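Protocadherin gamma-B3 (Homo sapiens, PDB 5K8R) probably mediates calcium-dependent cell adhesion through its extracellular cadherin repeats and may help establish and maintain specific neuronal connections in the brain. Local coordinates at residues D309-E322 with V336-N349. Residues are numbered along the deposited sequence; the frame is centred on the assembly and turned at random.
Sequences DENDNAPEITLASE and VALIKTHDLDSGFN. With CA (calcium ion), chain E; CA (calcium ion), chain F; CA (calcium ion), chain G.
D345 bridges two calcium ions with one carboxylate. D345 OD1 lies 2.5 Å from the chain F calcium, which D309 OD1, E310 O and D312 OD1 also bind. D345 OD2 reaches the chain E calcium, shared with N311 OD1, N313 O, N349 O and both oxygens of D343. E223 and E280 complete the first site, D396 the second. D312 OD2 binds the third calcium.

N313 grips the same carboxylate twice. Its backbone N meets the syn lone pair of D345 OD2 at 3.1 Å, and its ND2 gives D345 OD1 a 2.9 Å bond. With an alanine in place of N313, D345 OD1 would probably lose its amide donor, while the backbone N bond to OD2 and both calcium bonds would remain.

D309 OD2 takes S346 N and N349 ND2 from opposite faces of its carboxylate. The N349 bond is nearly straight (174°). D343 OD2 accepts from D345 N in an Asx turn.

Beyond this cluster, 316-321 pairs antiparallel with 336-342. E316 CG is anti to its N (chi1 -177°) and the chain runs extended alongside H342, with CB over one ring face. I317 CG2 meets I339 CG2 on the other side of the sheet.

This is the calcium-binding linker between cadherin repeats 3 and 4, running into edge strand 316-321 and its neighbour 335-342. Carboxylates packed this closely would probably repel one another without calcium, so the junction's shape likely depends on the bound ions.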
ATOM      1  N   ASP A 309       3.173  48.433   5.797  1.00 43.26           N
ATOM      2  CA  ASP A 309       3.960  49.293   6.669  1.00 34.93           C
ATOM      3  C   ASP A 309       3.120  49.823   7.826  1.00 31.75           C
ATOM      4  O   ASP A 309       1.957  50.201   7.651  1.00 42.90           O
ATOM      5  CB  ASP A 309       4.544  50.458   5.872  1.00 44.64           C
ATOM      6  CG  ASP A 309       5.409  51.372   6.720  1.00 41.33           C
ATOM      7  OD1 ASP A 309       6.088  50.871   7.641  1.00 31.46           O
ATOM      8  OD2 ASP A 309       5.409  52.594   6.462  1.00 37.35           O
ATOM      9  N   GLU A 310       3.721  49.846   9.012  1.00 40.48           N
ATOM     10  CA  GLU A 310       3.129  50.436  10.201  1.00 42.14           C
ATOM     11  C   GLU A 310       4.066  51.503  10.750  1.00 42.26           C
ATOM     12  O   GLU A 310       5.286  51.424  10.587  1.00 41.01           O
ATOM     13  CB  GLU A 310       2.852  49.378  11.278  1.00 56.65           C
ATOM     14  CG  GLU A 310       1.632  48.514  11.004  1.00 64.99           C
ATOM     15  CD  GLU A 310       0.333  49.225  11.329  1.00 75.86           C
ATOM     16  OE1 GLU A 310       0.215  49.766  12.450  1.00 81.50           O
ATOM     17  OE2 GLU A 310      -0.567  49.248  10.466  1.00 83.17           O
ATOM     18  N   ASN A 311       3.484  52.508  11.403  1.00 47.30           N
ATOM     19  CA  ASN A 311       4.256  53.632  11.934  1.00 42.51           C
ATOM     20  C   ASN A 311       4.797  53.270  13.319  1.00 34.27           C
ATOM     21  O   ASN A 311       4.336  53.748  14.357  1.00 44.63           O
ATOM     22  CB  ASN A 311       3.402  54.893  11.971  1.00 51.95           C
ATOM     23  CG  ASN A 311       4.216  56.139  12.256  1.00 50.89           C
ATOM     24  OD1 ASN A 311       5.420  56.177  12.009  1.00 51.40           O
ATOM     25  ND2 ASN A 311       3.558  57.168  12.775  1.00 36.89           N
ATOM     26  N   ASP A 312       5.811  52.402  13.314  1.00 37.30           N
ATOM     27  CA  ASP A 312       6.435  51.923  14.541  1.00 47.94           C
ATOM     28  C   ASP A 312       7.878  52.395  14.685  1.00 48.06           C
ATOM     29  O   ASP A 312       8.656  51.783  15.424  1.00 52.11           O
ATOM     30  CB  ASP A 312       6.367  50.395  14.610  1.00 37.91           C
ATOM     31  CG  ASP A 312       7.194  49.722  13.531  1.00 44.82           C
ATOM     32  OD1 ASP A 312       7.371  50.318  12.448  1.00 31.15           O
ATOM     33  OD2 ASP A 312       7.665  48.590  13.770  1.00 44.33           O
ATOM     34  N   ASN A 313       8.252  53.472  13.996  1.00 49.73           N
ATOM     35  CA  ASN A 313       9.587  54.051  14.099  1.00 53.40           C
ATOM     36  C   ASN A 313       9.452  55.557  14.252  1.00 47.98           C
ATOM     37  O   ASN A 313       8.883  56.223  13.381  1.00 38.25           O
ATOM     38  CB  ASN A 313      10.442  53.707  12.876  1.00 59.04           C
ATOM     39  CG  ASN A 313      10.933  52.272  12.892  1.00 63.82           C
ATOM     40  OD1 ASN A 313      12.021  51.985  13.390  1.00 46.69           O
ATOM     41  ND2 ASN A 313      10.131  51.364  12.347  1.00 65.03           N
ATOM     42  N   ALA A 314       9.976  56.090  15.354  1.00 41.43           N
ATOM     43  CA  ALA A 314       9.901  57.517  15.620  1.00 34.40           C
ATOM     44  C   ALA A 314      10.944  58.274  14.801  1.00 42.07           C
ATOM     45  O   ALA A 314      12.013  57.738  14.495  1.00 36.09           O
ATOM     46  CB  ALA A 314      10.113  57.792  17.105  1.00 33.31           C
ATOM     47  N   PRO A 315      10.651  59.520  14.425  1.00 50.27           N
ATOM     48  CA  PRO A 315      11.637  60.314  13.682  1.00 45.89           C
ATOM     49  C   PRO A 315      12.889  60.555  14.511  1.00 45.23           C
ATOM     50  O   PRO A 315      12.845  60.625  15.742  1.00 54.99           O
ATOM     51  CB  PRO A 315      10.896  61.625  13.394  1.00 39.91           C
ATOM     52  CG  PRO A 315       9.448  61.278  13.504  1.00 47.28           C
ATOM     53  CD  PRO A 315       9.367  60.225  14.565  1.00 55.72           C
ATOM     54  N   GLU A 316      14.012  60.659  13.810  1.00 45.77           N
ATOM     55  CA  GLU A 316      15.304  60.877  14.441  1.00 45.81           C
ATOM     56  C   GLU A 316      15.902  62.209  14.013  1.00 40.27           C
ATOM     57  O   GLU A 316      15.804  62.609  12.853  1.00 45.25           O
ATOM     58  CB  GLU A 316      16.266  59.737  14.102  1.00 55.24           C
ATOM     59  CG  GLU A 316      17.622  59.845  14.780  1.00 76.81           C
ATOM     60  CD  GLU A 316      18.530  58.674  14.458  1.00103.35           C
ATOM     61  OE1 GLU A 316      18.027  57.533  14.386  1.00111.57           O
ATOM     62  OE2 GLU A 316      19.745  58.895  14.276  1.00111.65           O
ATOM     63  N   ILE A 317      16.520  62.889  14.969  1.00 41.93           N
ATOM     64  CA  ILE A 317      17.149  64.184  14.737  1.00 33.63           C
ATOM     65  C   ILE A 317      18.643  64.046  14.984  1.00 35.34           C
ATOM     66  O   ILE A 317      19.063  63.472  15.998  1.00 41.28           O
ATOM     67  CB  ILE A 317      16.547  65.272  15.643  1.00 30.43           C
ATOM     68  CG1 ILE A 317      15.025  65.301  15.513  1.00 35.63           C
ATOM     69  CG2 ILE A 317      17.139  66.633  15.306  1.00 36.42           C
ATOM     70  CD1 ILE A 317      14.354  66.252  16.479  1.00 29.98           C
ATOM     71  N   THR A 318      19.444  64.571  14.063  1.00 37.44           N
ATOM     72  CA  THR A 318      20.890  64.638  14.210  1.00 40.86           C
ATOM     73  C   THR A 318      21.323  66.092  14.098  1.00 47.36           C
ATOM     74  O   THR A 318      20.850  66.821  13.220  1.00 51.00           O
ATOM     75  CB  THR A 318      21.600  63.789  13.151  1.00 43.34           C
ATOM     76  OG1 THR A 318      21.060  62.462  13.162  1.00 51.73           O
ATOM     77  CG2 THR A 318      23.090  63.722  13.438  1.00 44.56           C
ATOM     78  N   LEU A 319      22.215  66.517  14.987  1.00 50.37           N
ATOM     79  CA  LEU A 319      22.586  67.918  15.094  1.00 45.18           C
ATOM     80  C   LEU A 319      24.085  68.102  14.901  1.00 40.13           C
ATOM     81  O   LEU A 319      24.885  67.220  15.229  1.00 41.19           O
ATOM     82  CB  LEU A 319      22.163  68.495  16.450  1.00 48.93           C
ATOM     83  CG  LEU A 319      20.664  68.447  16.747  1.00 37.68           C
ATOM     84  CD1 LEU A 319      20.364  69.032  18.118  1.00 40.92           C
ATOM     85  CD2 LEU A 319      19.882  69.177  15.665  1.00 32.02           C
ATOM     86  N   ALA A 320      24.453  69.262  14.363  1.00 47.96           N
ATOM     87  CA  ALA A 320      25.846  69.661  14.236  1.00 45.29           C
ATOM     88  C   ALA A 320      25.958  71.148  14.541  1.00 44.18           C
ATOM     89  O   ALA A 320      24.973  71.887  14.475  1.00 51.69           O
ATOM     90  CB  ALA A 320      26.403  69.353  12.839  1.00 32.39           C
ATOM     91  N   SER A 321      27.167  71.581  14.883  1.00 45.35           N
ATOM     92  CA  SER A 321      27.413  72.982  15.212  1.00 45.51           C
ATOM     93  C   SER A 321      28.917  73.210  15.273  1.00 41.87           C
ATOM     94  O   SER A 321      29.713  72.268  15.225  1.00 51.16           O
ATOM     95  CB  SER A 321      26.751  73.377  16.537  1.00 43.48           C
ATOM     96  OG  SER A 321      27.201  72.555  17.598  1.00 50.51           O
ATOM     97  N   GLU A 322      29.296  74.485  15.380  1.00 42.40           N
ATOM     98  CA  GLU A 322      30.700  74.871  15.531  1.00 56.98           C
ATOM     99  C   GLU A 322      31.078  74.816  17.012  1.00 55.12           C
ATOM    100  O   GLU A 322      31.231  75.832  17.693  1.00 63.64           O
ATOM    101  CB  GLU A 322      30.943  76.257  14.948  1.00 64.54           C
ATOM    102  CG  GLU A 322      30.620  76.391  13.474  1.00 66.92           C
ATOM    103  CD  GLU A 322      31.134  77.691  12.886  1.00 76.07           C
ATOM    104  OE1 GLU A 322      31.787  78.462  13.623  1.00 75.11           O
ATOM    105  OE2 GLU A 322      30.887  77.942  11.688  1.00 72.02           O
ATOM    106  N   VAL A 336      24.108  78.335  12.431  1.00 42.05           N
ATOM    107  CA  VAL A 336      24.472  78.132  13.828  1.00 39.13           C
ATOM    108  C   VAL A 336      24.432  76.645  14.159  1.00 48.47           C
ATOM    109  O   VAL A 336      25.252  76.147  14.941  1.00 49.18           O
ATOM    110  CB  VAL A 336      23.547  78.949  14.750  1.00 36.91           C
ATOM    111  CG1 VAL A 336      23.830  78.657  16.211  1.00 48.64           C
ATOM    112  CG2 VAL A 336      23.705  80.432  14.461  1.00 33.79           C
ATOM    113  N   ALA A 337      23.491  75.923  13.556  1.00 49.67           N
ATOM    114  CA  ALA A 337      23.383  74.488  13.771  1.00 38.84           C
ATOM    115  C   ALA A 337      22.830  73.833  12.515  1.00 36.72           C
ATOM    116  O   ALA A 337      22.116  74.461  11.729  1.00 43.22           O
ATOM    117  CB  ALA A 337      22.494  74.163  14.977  1.00 32.69           C
ATOM    118  N   LEU A 338      23.174  72.561  12.334  1.00 33.88           N
ATOM    119  CA  LEU A 338      22.703  71.755  11.218  1.00 31.82           C
ATOM    120  C   LEU A 338      21.793  70.657  11.748  1.00 38.07           C
ATOM    121  O   LEU A 338      22.130  69.984  12.730  1.00 52.91           O
ATOM    122  CB  LEU A 338      23.876  71.148  10.445  1.00 34.93           C
ATOM    123  CG  LEU A 338      24.881  72.129   9.838  1.00 40.97           C
ATOM    124  CD1 LEU A 338      25.969  71.386   9.078  1.00 32.69           C
ATOM    125  CD2 LEU A 338      24.178  73.128   8.934  1.00 38.43           C
ATOM    126  N   ILE A 339      20.644  70.482  11.099  1.00 36.45           N
ATOM    127  CA  ILE A 339      19.623  69.526  11.512  1.00 34.56           C
ATOM    128  C   ILE A 339      19.439  68.509  10.396  1.00 46.22           C
ATOM    129  O   ILE A 339      19.329  68.880   9.221  1.00 35.16           O
ATOM    130  CB  ILE A 339      18.293  70.228  11.841  1.00 34.41           C
ATOM    131  CG1 ILE A 339      18.526  71.371  12.832  1.00 29.16           C
ATOM    132  CG2 ILE A 339      17.285  69.233  12.394  1.00 33.46           C
ATOM    133  CD1 ILE A 339      17.290  72.191  13.122  1.00 32.56           C
ATOM    134  N   LYS A 340      19.398  67.227  10.764  1.00 52.14           N
ATOM    135  CA  LYS A 340      19.273  66.126   9.807  1.00 48.85           C
ATOM    136  C   LYS A 340      18.288  65.116  10.387  1.00 50.19           C
ATOM    137  O   LYS A 340      18.635  64.349  11.290  1.00 71.55           O
ATOM    138  CB  LYS A 340      20.629  65.487   9.527  1.00 51.97           C
ATOM    139  CG  LYS A 340      20.579  64.193   8.723  1.00 57.51           C
ATOM    140  CD  LYS A 340      19.972  64.401   7.346  1.00 64.65           C
ATOM    141  CE  LYS A 340      20.304  63.240   6.417  1.00 55.19           C
ATOM    142  NZ  LYS A 340      19.961  61.922   7.016  1.00 66.59           N
ATOM    143  N   THR A 341      17.064  65.121   9.869  1.00 46.08           N
ATOM    144  CA  THR A 341      16.020  64.210  10.313  1.00 51.18           C
ATOM    145  C   THR A 341      15.969  62.987   9.407  1.00 46.77           C
ATOM    146  O   THR A 341      16.297  63.059   8.220  1.00 49.71           O
ATOM    147  CB  THR A 341      14.652  64.900  10.316  1.00 48.03           C
ATOM    148  OG1 THR A 341      14.236  65.145   8.967  1.00 47.63           O
ATOM    149  CG2 THR A 341      14.722  66.222  11.064  1.00 54.88           C
ATOM    150  N   HIS A 342      15.538  61.870   9.966  1.00 41.58           N
ATOM    151  CA  HIS A 342      15.355  60.643   9.220  1.00 33.50           C
ATOM    152  C   HIS A 342      14.370  59.725   9.894  1.00 50.32           C
ATOM    153  O   HIS A 342      14.336  59.645  11.095  1.00 45.71           O
ATOM    154  CB  HIS A 342      16.669  59.954   8.897  1.00 40.41           C
ATOM    155  CG  HIS A 342      17.116  58.971   9.915  1.00 71.93           C
ATOM    156  ND1 HIS A 342      16.550  57.727  10.040  1.00 83.30           N
ATOM    157  CD2 HIS A 342      18.094  59.036  10.842  1.00 83.37           C
ATOM    158  CE1 HIS A 342      17.149  57.072  11.013  1.00 89.45           C
ATOM    159  NE2 HIS A 342      18.091  57.846  11.518  1.00 86.57           N
ATOM    160  N   ASP A 343      13.559  59.040   9.096  1.00 54.19           N
ATOM    161  CA  ASP A 343      12.553  58.124   9.614  1.00 39.56           C
ATOM    162  C   ASP A 343      12.616  56.832   8.815  1.00 37.65           C
ATOM    163  O   ASP A 343      12.629  56.862   7.581  1.00 39.61           O
ATOM    164  CB  ASP A 343      11.148  58.739   9.533  1.00 35.17           C
ATOM    165  CG  ASP A 343      10.141  58.018  10.410  1.00 43.22           C
ATOM    166  OD1 ASP A 343       9.430  58.701  11.178  1.00 45.21           O
ATOM    167  OD2 ASP A 343      10.055  56.775  10.334  1.00 54.30           O
ATOM    168  N   LEU A 344      12.646  55.699   9.520  1.00 37.56           N
ATOM    169  CA  LEU A 344      12.812  54.409   8.862  1.00 35.69           C
ATOM    170  C   LEU A 344      11.546  53.927   8.164  1.00 41.12           C
ATOM    171  O   LEU A 344      11.626  53.028   7.320  1.00 49.92           O
ATOM    172  CB  LEU A 344      13.268  53.358   9.877  1.00 35.35           C
ATOM    173  CG  LEU A 344      14.586  53.629  10.605  1.00 45.20           C
ATOM    174  CD1 LEU A 344      14.882  52.519  11.601  1.00 50.01           C
ATOM    175  CD2 LEU A 344      15.731  53.784   9.615  1.00 29.70           C
ATOM    176  N   ASP A 345      10.389  54.497   8.490  1.00 34.99           N
ATOM    177  CA  ASP A 345       9.135  54.046   7.905  1.00 32.86           C
ATOM    178  C   ASP A 345       8.983  54.588   6.483  1.00 40.66           C
ATOM    179  O   ASP A 345       9.806  55.363   5.989  1.00 29.41           O
ATOM    180  CB  ASP A 345       7.963  54.462   8.790  1.00 33.72           C
ATOM    181  CG  ASP A 345       8.027  53.838  10.170  1.00 44.85           C
ATOM    182  OD1 ASP A 345       8.549  52.709  10.286  1.00 46.81           O
ATOM    183  OD2 ASP A 345       7.560  54.475  11.138  1.00 48.05           O
ATOM    184  N   SER A 346       7.911  54.169   5.815  1.00 34.90           N
ATOM    185  CA  SER A 346       7.652  54.540   4.433  1.00 43.22           C
ATOM    186  C   SER A 346       6.372  55.361   4.340  1.00 42.71           C
ATOM    187  O   SER A 346       5.563  55.402   5.272  1.00 48.15           O
ATOM    188  CB  SER A 346       7.542  53.298   3.538  1.00 39.22           C
ATOM    189  OG  SER A 346       8.693  52.480   3.663  1.00 47.07           O
ATOM    190  N   GLY A 347       6.199  56.020   3.196  1.00 36.15           N
ATOM    191  CA  GLY A 347       5.022  56.830   2.957  1.00 34.13           C
ATOM    192  C   GLY A 347       4.951  58.013   3.903  1.00 52.59           C
ATOM    193  O   GLY A 347       5.967  58.582   4.318  1.00 42.66           O
ATOM    194  N   PHE A 348       3.718  58.390   4.257  1.00 62.82           N
ATOM    195  CA  PHE A 348       3.518  59.475   5.210  1.00 35.79           C
ATOM    196  C   PHE A 348       4.002  59.110   6.607  1.00 38.79           C
ATOM    197  O   PHE A 348       4.240  60.009   7.421  1.00 38.30           O
ATOM    198  CB  PHE A 348       2.045  59.883   5.249  1.00 37.90           C
ATOM    199  CG  PHE A 348       1.632  60.760   4.101  1.00 41.81           C
ATOM    200  CD1 PHE A 348       2.019  62.090   4.057  1.00 50.52           C
ATOM    201  CD2 PHE A 348       0.855  60.259   3.069  1.00 41.20           C
ATOM    202  CE1 PHE A 348       1.645  62.905   3.004  1.00 42.15           C
ATOM    203  CE2 PHE A 348       0.476  61.071   2.011  1.00 46.33           C
ATOM    204  CZ  PHE A 348       0.872  62.395   1.980  1.00 44.66           C
ATOM    205  N   ASN A 349       4.151  57.817   6.904  1.00 50.18           N
ATOM    206  CA  ASN A 349       4.792  57.417   8.151  1.00 46.88           C
ATOM    207  C   ASN A 349       6.254  57.839   8.193  1.00 41.84           C
ATOM    208  O   ASN A 349       6.830  57.932   9.282  1.00 49.11           O
ATOM    209  CB  ASN A 349       4.683  55.902   8.341  1.00 49.89           C
ATOM    210  CG  ASN A 349       3.254  55.401   8.267  1.00 55.04           C
ATOM    211  OD1 ASN A 349       2.322  56.076   8.703  1.00 63.70           O
ATOM    212  ND2 ASN A 349       3.074  54.209   7.709  1.00 45.27           N
TER
HETATM  213 CA    CA E 504       7.664  57.004  11.426  1.00 38.71          CA
HETATM  214 CA    CA F 505       7.389  50.526   9.728  1.00 37.37          CA
HETATM  215 CA    CA G 506       8.952  47.952  11.796  1.00 47.09          CA
HETATM  216  O   HOH W   1      13.116  56.159  12.230  1.00 44.24           O
HETATM  217  O   HOH W   2       9.226  45.836  13.145  1.00 38.88           O